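Local atomic coordinates of Lpg2148(MvcA) (Legionella pneumophila subsp. pneumophila str. Philadelphia 1, PDB entry 6K11), a protein that probably acts as a deamidase-type Legionella effector that removes ubiquitin from the host conjugating enzyme UBE2N. Residues Met15-Gly20 with Trp264-Lys269; Gly20-Gly25 with Asp360-Tyr365. One frame throughout, in Å; residues are numbered along the deposited sequence.

Contact 1 (Met15-Gly20 with Trp264-Lys269); sequences MSQSYG and WFVSDK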
loop_
_atom_site.group_PDB
_atom_site.type_symbol
_atom_site.label_atom_id
_atom_site.label_comp_id
_atom_site.label_asym_id
_atom_site.label_seq_id
_atom_site.Cartn_x
_atom_site.Cartn_y
_atom_site.Cartn_z
ATOM N N MET A 15 -21.248 -4.486 8.865
ATOM C CA MET A 15 -20.744 -5.842 8.647
ATOM C C MET A 15 -19.245 -5.941 8.916
ATOM O O MET A 15 -18.773 -6.927 9.498
ATOM C CB MET A 15 -21.041 -6.291 7.206
ATOM C CG MET A 15 -22.527 -6.672 6.906
ATOM S SD MET A 15 -22.766 -7.249 5.194
ATOM C CE MET A 15 -21.694 -8.681 5.189
ATOM N N SER A 16 -18.475 -4.959 8.458
ATOM C CA SER A 16 -17.038 -4.966 8.744
ATOM C C SER A 16 -16.757 -4.840 10.245
ATOM O O SER A 16 -15.877 -5.532 10.781
ATOM C CB SER A 16 -16.350 -3.851 7.953
ATOM O OG SER A 16 -14.963 -3.796 8.307
ATOM N N GLN A 17 -17.492 -3.969 10.948
ATOM C CA GLN A 17 -17.338 -3.868 12.401
ATOM C C GLN A 17 -17.518 -5.222 13.079
ATOM O O GLN A 17 -16.790 -5.555 14.024
ATOM C CB GLN A 17 -18.343 -2.880 13.005
ATOM C CG GLN A 17 -18.097 -1.415 12.734
ATOM C CD GLN A 17 -19.244 -0.556 13.217
ATOM O OE1 GLN A 17 -20.376 -1.027 13.352
ATOM N NE2 GLN A 17 -18.961 0.713 13.484
ATOM N N SER A 18 -18.512 -6.001 12.631
ATOM C CA SER A 18 -18.850 -7.248 13.306
ATOM C C SER A 18 -17.959 -8.409 12.872
ATOM O O SER A 18 -17.609 -9.247 13.703
ATOM C CB SER A 18 -20.332 -7.590 13.072
ATOM O OG SER A 18 -21.171 -6.717 13.830
ATOM N N TYR A 19 -17.563 -8.484 11.587
ATOM C CA TYR A 19 -17.071 -9.743 11.040
ATOM C C TYR A 19 -15.632 -9.740 10.547
ATOM O O TYR A 19 -15.138 -10.814 10.174
ATOM C CB TYR A 19 -17.973 -10.208 9.887
ATOM C CG TYR A 19 -19.411 -10.400 10.307
ATOM C CD1 TYR A 19 -19.745 -11.263 11.345
ATOM C CD2 TYR A 19 -20.441 -9.716 9.657
ATOM C CE1 TYR A 19 -21.073 -11.440 11.735
ATOM C CE2 TYR A 19 -21.758 -9.877 10.043
ATOM C CZ TYR A 19 -22.074 -10.743 11.062
ATOM O OH TYR A 19 -23.400 -10.904 11.402
ATOM N N GLY A 20 -14.953 -8.586 10.515
ATOM C CA GLY A 20 -13.544 -8.507 10.158
ATOM C C GLY A 20 -13.089 -9.297 8.940
ATOM O O GLY A 20 -13.527 -9.039 7.809
ATOM N N TRP A 264 -10.935 0.444 11.807
ATOM C CA TRP A 264 -11.270 1.769 11.295
ATOM C C TRP A 264 -12.744 2.078 11.504
ATOM O O TRP A 264 -13.103 3.118 12.075
ATOM C CB TRP A 264 -10.897 1.828 9.811
ATOM C CG TRP A 264 -11.158 3.133 9.119
ATOM C CD1 TRP A 264 -12.242 3.459 8.331
ATOM C CD2 TRP A 264 -10.303 4.276 9.117
ATOM N NE1 TRP A 264 -12.100 4.734 7.837
ATOM C CE2 TRP A 264 -10.923 5.263 8.313
ATOM C CE3 TRP A 264 -9.068 4.567 9.726
ATOM C CZ2 TRP A 264 -10.344 6.520 8.091
ATOM C CZ3 TRP A 264 -8.484 5.809 9.499
ATOM C CH2 TRP A 264 -9.127 6.774 8.682
ATOM N N PHE A 265 -13.619 1.160 11.081
ATOM C CA PHE A 265 -15.054 1.367 11.245
ATOM C C PHE A 265 -15.475 1.335 12.714
ATOM O O PHE A 265 -16.351 2.105 13.127
ATOM C CB PHE A 265 -15.817 0.302 10.448
ATOM C CG PHE A 265 -15.937 0.590 8.964
ATOM C CD1 PHE A 265 -16.394 1.815 8.505
ATOM C CD2 PHE A 265 -15.627 -0.383 8.040
ATOM C CE1 PHE A 265 -16.520 2.056 7.141
ATOM C CE2 PHE A 265 -15.770 -0.163 6.680
ATOM C CZ PHE A 265 -16.224 1.058 6.227
ATOM N N VAL A 266 -14.892 0.439 13.520
ATOM C CA VAL A 266 -15.240 0.418 14.945
ATOM C C VAL A 266 -14.903 1.763 15.602
ATOM O O VAL A 266 -15.626 2.234 16.495
ATOM C CB VAL A 266 -14.528 -0.760 15.660
ATOM C CG1 VAL A 266 -14.678 -0.666 17.167
ATOM C CG2 VAL A 266 -15.078 -2.121 15.165
ATOM N N SER A 267 -13.826 2.418 15.157
ATOM C CA SER A 267 -13.427 3.697 15.738
ATOM C C SER A 267 -14.229 4.879 15.205
ATOM O O SER A 267 -14.066 5.983 15.730
ATOM C CB SER A 267 -11.938 3.966 15.475
ATOM O OG SER A 267 -11.733 4.366 14.123
ATOM N N ASP A 268 -15.054 4.685 14.167
ATOM C CA ASP A 268 -15.861 5.765 13.578
ATOM C C ASP A 268 -14.987 6.907 13.052
ATOM O O ASP A 268 -15.430 8.062 12.968
ATOM C CB ASP A 268 -16.897 6.333 14.568
ATOM C CG ASP A 268 -17.867 5.286 15.094
ATOM O OD1 ASP A 268 -18.497 4.588 14.276
ATOM O OD2 ASP A 268 -17.997 5.169 16.336
ATOM N N LYS A 269 -13.732 6.618 12.696
ATOM C CA LYS A 269 -12.933 7.678 12.094
ATOM C C LYS A 269 -13.455 8.049 10.718
ATOM O O LYS A 269 -13.203 9.164 10.256
ATOM C CB LYS A 269 -11.452 7.278 12.008
ATOM C CG LYS A 269 -10.561 8.434 11.575
ATOM C CD LYS A 269 -9.140 8.283 12.043
ATOM C CE LYS A 269 -8.258 9.310 11.345
ATOM N NZ LYS A 269 -6.859 9.284 11.874
HETATM O O HOH W 1 -20.272 2.875 15.297
#
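Gln17 and Val266 bring the two backbones nearest, with Gln17 CA 5.4 Å from Val266 CA, where the last turn of helix 4-19 meets the end of helix 261-266. Asp268 leaves helical geometry with a positive phi of 60°, and its N bonds Phe265 O at 3.1 Å, part of a Schellman motif. That oxygen is also the target of Gln17: NE2 donates to Phe265 O at 3.0 Å, with a nearly straight N-H...O angle of 168°. The acceptor lies in the plane of the Gln17 amide, whereas NE2 stands 65° out of the carbonyl plane; Asp268 N arrives from the opposite face, so two donors hold one oxygen. Gln17 reaches it with its chain extended beyond CG, and on the way CG packs against Phe265 CB at 3.7 Å and against Val266 CG2. Gln17 NE2 gives a second bond, to a water 3.1 Å away, which in turn donates to Asp268 OD1. This bridge spans a gap too wide for direct bonding, and the same carboxylate forms a salt bridge with Lys13, one turn earlier on helix 4-19. Beside this polar group, Ser16 meets the Phe265 ring at its edge: OG lies in the ring plane, 3.5 Å from Phe265 CD2, and Ser16 CB touches the same rim. Tyr252 meets the ring too, and Gln262 NE2 bonds Gln17 O. The C-terminal ends of helices 4-19 and 261-266 are thus joined, with a glutamine amide docked on the Phe265 carbonyl that also accepts a bond of the Schellman motif.

Contact 2 (Gly20-Gly25 with Asp360-Tyr365); sequences GVMMTG and DKVENY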
loop_
_atom_site.group_PDB
_atom_site.type_symbol
_atom_site.label_atom_id
_atom_site.label_comp_id
_atom_site.label_asym_id
_atom_site.label_seq_id
_atom_site.Cartn_x
_atom_site.Cartn_y
_atom_site.Cartn_z
ATOM N N GLY A 20 -14.953 -8.586 10.515
ATOM C CA GLY A 20 -13.544 -8.507 10.158
ATOM C C GLY A 20 -13.089 -9.297 8.940
ATOM O O GLY A 20 -13.527 -9.039 7.809
ATOM N N VAL A 21 -12.198 -10.268 9.173
ATOM C CA VAL A 21 -11.579 -11.024 8.091
ATOM C C VAL A 21 -12.599 -11.800 7.258
ATOM O O VAL A 21 -12.331 -12.106 6.089
ATOM C CB VAL A 21 -10.494 -11.972 8.667
ATOM C CG1 VAL A 21 -11.126 -13.058 9.542
ATOM C CG2 VAL A 21 -9.641 -12.581 7.558
ATOM N N MET A 22 -13.765 -12.125 7.823
ATOM C CA MET A 22 -14.758 -12.899 7.080
ATOM C C MET A 22 -15.287 -12.134 5.867
ATOM O O MET A 22 -15.850 -12.751 4.955
ATOM C CB MET A 22 -15.939 -13.289 7.986
ATOM C CG MET A 22 -15.598 -14.168 9.188
ATOM S SD MET A 22 -16.981 -14.572 10.239
ATOM C CE MET A 22 -17.721 -15.990 9.326
ATOM N N MET A 23 -15.114 -10.805 5.829
ATOM C CA MET A 23 -15.679 -10.006 4.745
ATOM C C MET A 23 -15.067 -10.302 3.378
ATOM O O MET A 23 -15.676 -9.938 2.366
ATOM C CB MET A 23 -15.546 -8.517 5.072
ATOM C CG MET A 23 -16.308 -8.123 6.337
ATOM S SD MET A 23 -18.094 -8.245 6.029
ATOM C CE MET A 23 -18.166 -6.957 4.772
ATOM N N THR A 24 -13.884 -10.936 3.312
ATOM C CA THR A 24 -13.320 -11.342 2.021
ATOM C C THR A 24 -14.179 -12.378 1.302
ATOM O O THR A 24 -14.108 -12.486 0.071
ATOM C CB THR A 24 -11.919 -11.945 2.196
ATOM O OG1 THR A 24 -12.042 -13.209 2.874
ATOM C CG2 THR A 24 -11.025 -11.020 2.995
ATOM N N GLY A 25 -14.979 -13.148 2.038
ATOM C CA GLY A 25 -15.771 -14.215 1.460
ATOM C C GLY A 25 -15.012 -15.485 1.123
ATOM O O GLY A 25 -15.602 -16.401 0.548
ATOM N N ASP A 360 -18.069 -15.117 17.920
ATOM C CA ASP A 360 -18.046 -16.580 17.844
ATOM C C ASP A 360 -17.808 -17.072 16.419
ATOM O O ASP A 360 -17.096 -18.059 16.205
ATOM C CB ASP A 360 -19.368 -17.171 18.360
ATOM C CG ASP A 360 -19.640 -16.855 19.825
ATOM O OD1 ASP A 360 -18.684 -16.892 20.650
ATOM O OD2 ASP A 360 -20.826 -16.588 20.152
ATOM N N LYS A 361 -18.451 -16.438 15.433
ATOM C CA LYS A 361 -18.276 -16.875 14.051
ATOM C C LYS A 361 -16.872 -16.572 13.548
ATOM O O LYS A 361 -16.288 -17.367 12.797
ATOM C CB LYS A 361 -19.321 -16.209 13.149
ATOM C CG LYS A 361 -20.781 -16.491 13.518
ATOM C CD LYS A 361 -21.722 -16.020 12.390
ATOM C CE LYS A 361 -23.201 -16.124 12.786
ATOM N NZ LYS A 361 -23.621 -17.530 12.994
ATOM N N VAL A 362 -16.305 -15.428 13.946
ATOM C CA VAL A 362 -14.927 -15.120 13.545
ATOM C C VAL A 362 -13.963 -16.163 14.107
ATOM O O VAL A 362 -13.057 -16.628 13.401
ATOM C CB VAL A 362 -14.544 -13.683 13.969
ATOM C CG1 VAL A 362 -13.043 -13.427 13.754
ATOM C CG2 VAL A 362 -15.374 -12.653 13.177
ATOM N N GLU A 363 -14.169 -16.581 15.369
ATOM C CA GLU A 363 -13.326 -17.628 15.956
ATOM C C GLU A 363 -13.508 -18.966 15.242
ATOM O O GLU A 363 -12.545 -19.722 15.082
ATOM C CB GLU A 363 -13.623 -17.807 17.446
ATOM C CG GLU A 363 -13.117 -16.650 18.344
ATOM C CD GLU A 363 -11.651 -16.339 18.122
ATOM O OE1 GLU A 363 -10.796 -17.226 18.392
ATOM O OE2 GLU A 363 -11.349 -15.216 17.653
ATOM N N ASN A 364 -14.741 -19.297 14.845
ATOM C CA ASN A 364 -14.952 -20.512 14.053
ATOM C C ASN A 364 -14.157 -20.457 12.754
ATOM O O ASN A 364 -13.509 -21.442 12.365
ATOM C CB ASN A 364 -16.444 -20.690 13.770
ATOM C CG ASN A 364 -16.735 -21.848 12.806
ATOM O OD1 ASN A 364 -16.993 -21.635 11.606
ATOM N ND2 ASN A 364 -16.699 -23.074 13.330
ATOM N N TYR A 365 -14.193 -19.304 12.074
ATOM C CA TYR A 365 -13.466 -19.128 10.822
ATOM C C TYR A 365 -11.960 -19.264 11.031
ATOM O O TYR A 365 -11.270 -19.948 10.261
ATOM C CB TYR A 365 -13.811 -17.759 10.240
ATOM C CG TYR A 365 -13.224 -17.469 8.885
ATOM C CD1 TYR A 365 -13.857 -17.919 7.718
ATOM C CD2 TYR A 365 -12.068 -16.714 8.759
ATOM C CE1 TYR A 365 -13.315 -17.638 6.476
ATOM C CE2 TYR A 365 -11.536 -16.415 7.527
ATOM C CZ TYR A 365 -12.164 -16.883 6.386
ATOM O OH TYR A 365 -11.607 -16.589 5.168
#
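Lys361 O accepts the N-H of Tyr365 at an N...O distance of 2.9 Å, and Met22 of the facing turn rests against the same oxygen, its SD 3.9 Å from Lys361 O. The motif is a short 3-10 turn, residues 21-24, docked on the first turns of helix 358-381; Met23 N to Gly20 O and Gly25 N to Met22 O, both 3.1 Å, document the turn. No hydrogen bond crosses the interface, which is carried by apolar groups. Met22 runs extended as far as SD and then bends, chi3 82° turning CE toward Lys361, near its O and CB. Met22 SD also meets Val362 CG2 at 3.9 Å and lies close to Lys361 CB, while the ammonium of that lysine leads away to the carbonyls of His353 and Gly355. The side chains of Met22 and Tyr365 pass one another running in opposite senses, with Met22 CG over one face of the phenol ring, 4.1 Å from Tyr365 CG. Val21 adds CG1, which approaches the ring obliquely and lies equally near CD2 and CE2. Ile350 of helix 336-351 touches both Met22 and Lys361. At the far end of the ring, Thr24 OG1 and Tyr365 OH are 4.1 Å apart and do not bond each other; both hold Val26, OG1 at its N and OH at its O.

Gly20 lies in the residue ranges of both contacts: with phi 45° it ends helix 4-19, whose last turn serves contact 1, and opens the 3-10 turn that serves contact 2. Their centres lie 13 Å apart, on the same side of the chain's centre, and they touch directly. Tyr19 O packs on Val362 CG2 at 3.5 Å, and Met15 CE reaches Met23 SD at 3.7 Å. Helix 336-351 lies against both, since Ile350 meets Tyr19 as well as Met22 and Met23. One N-terminal helix and its exit turn therefore gather residues 264-269 and 360-365, far apart in sequence, by unlike means: a hydrogen bond and a water bridge with apolar packing beside them in contact 1, apolar packing alone in contact 2.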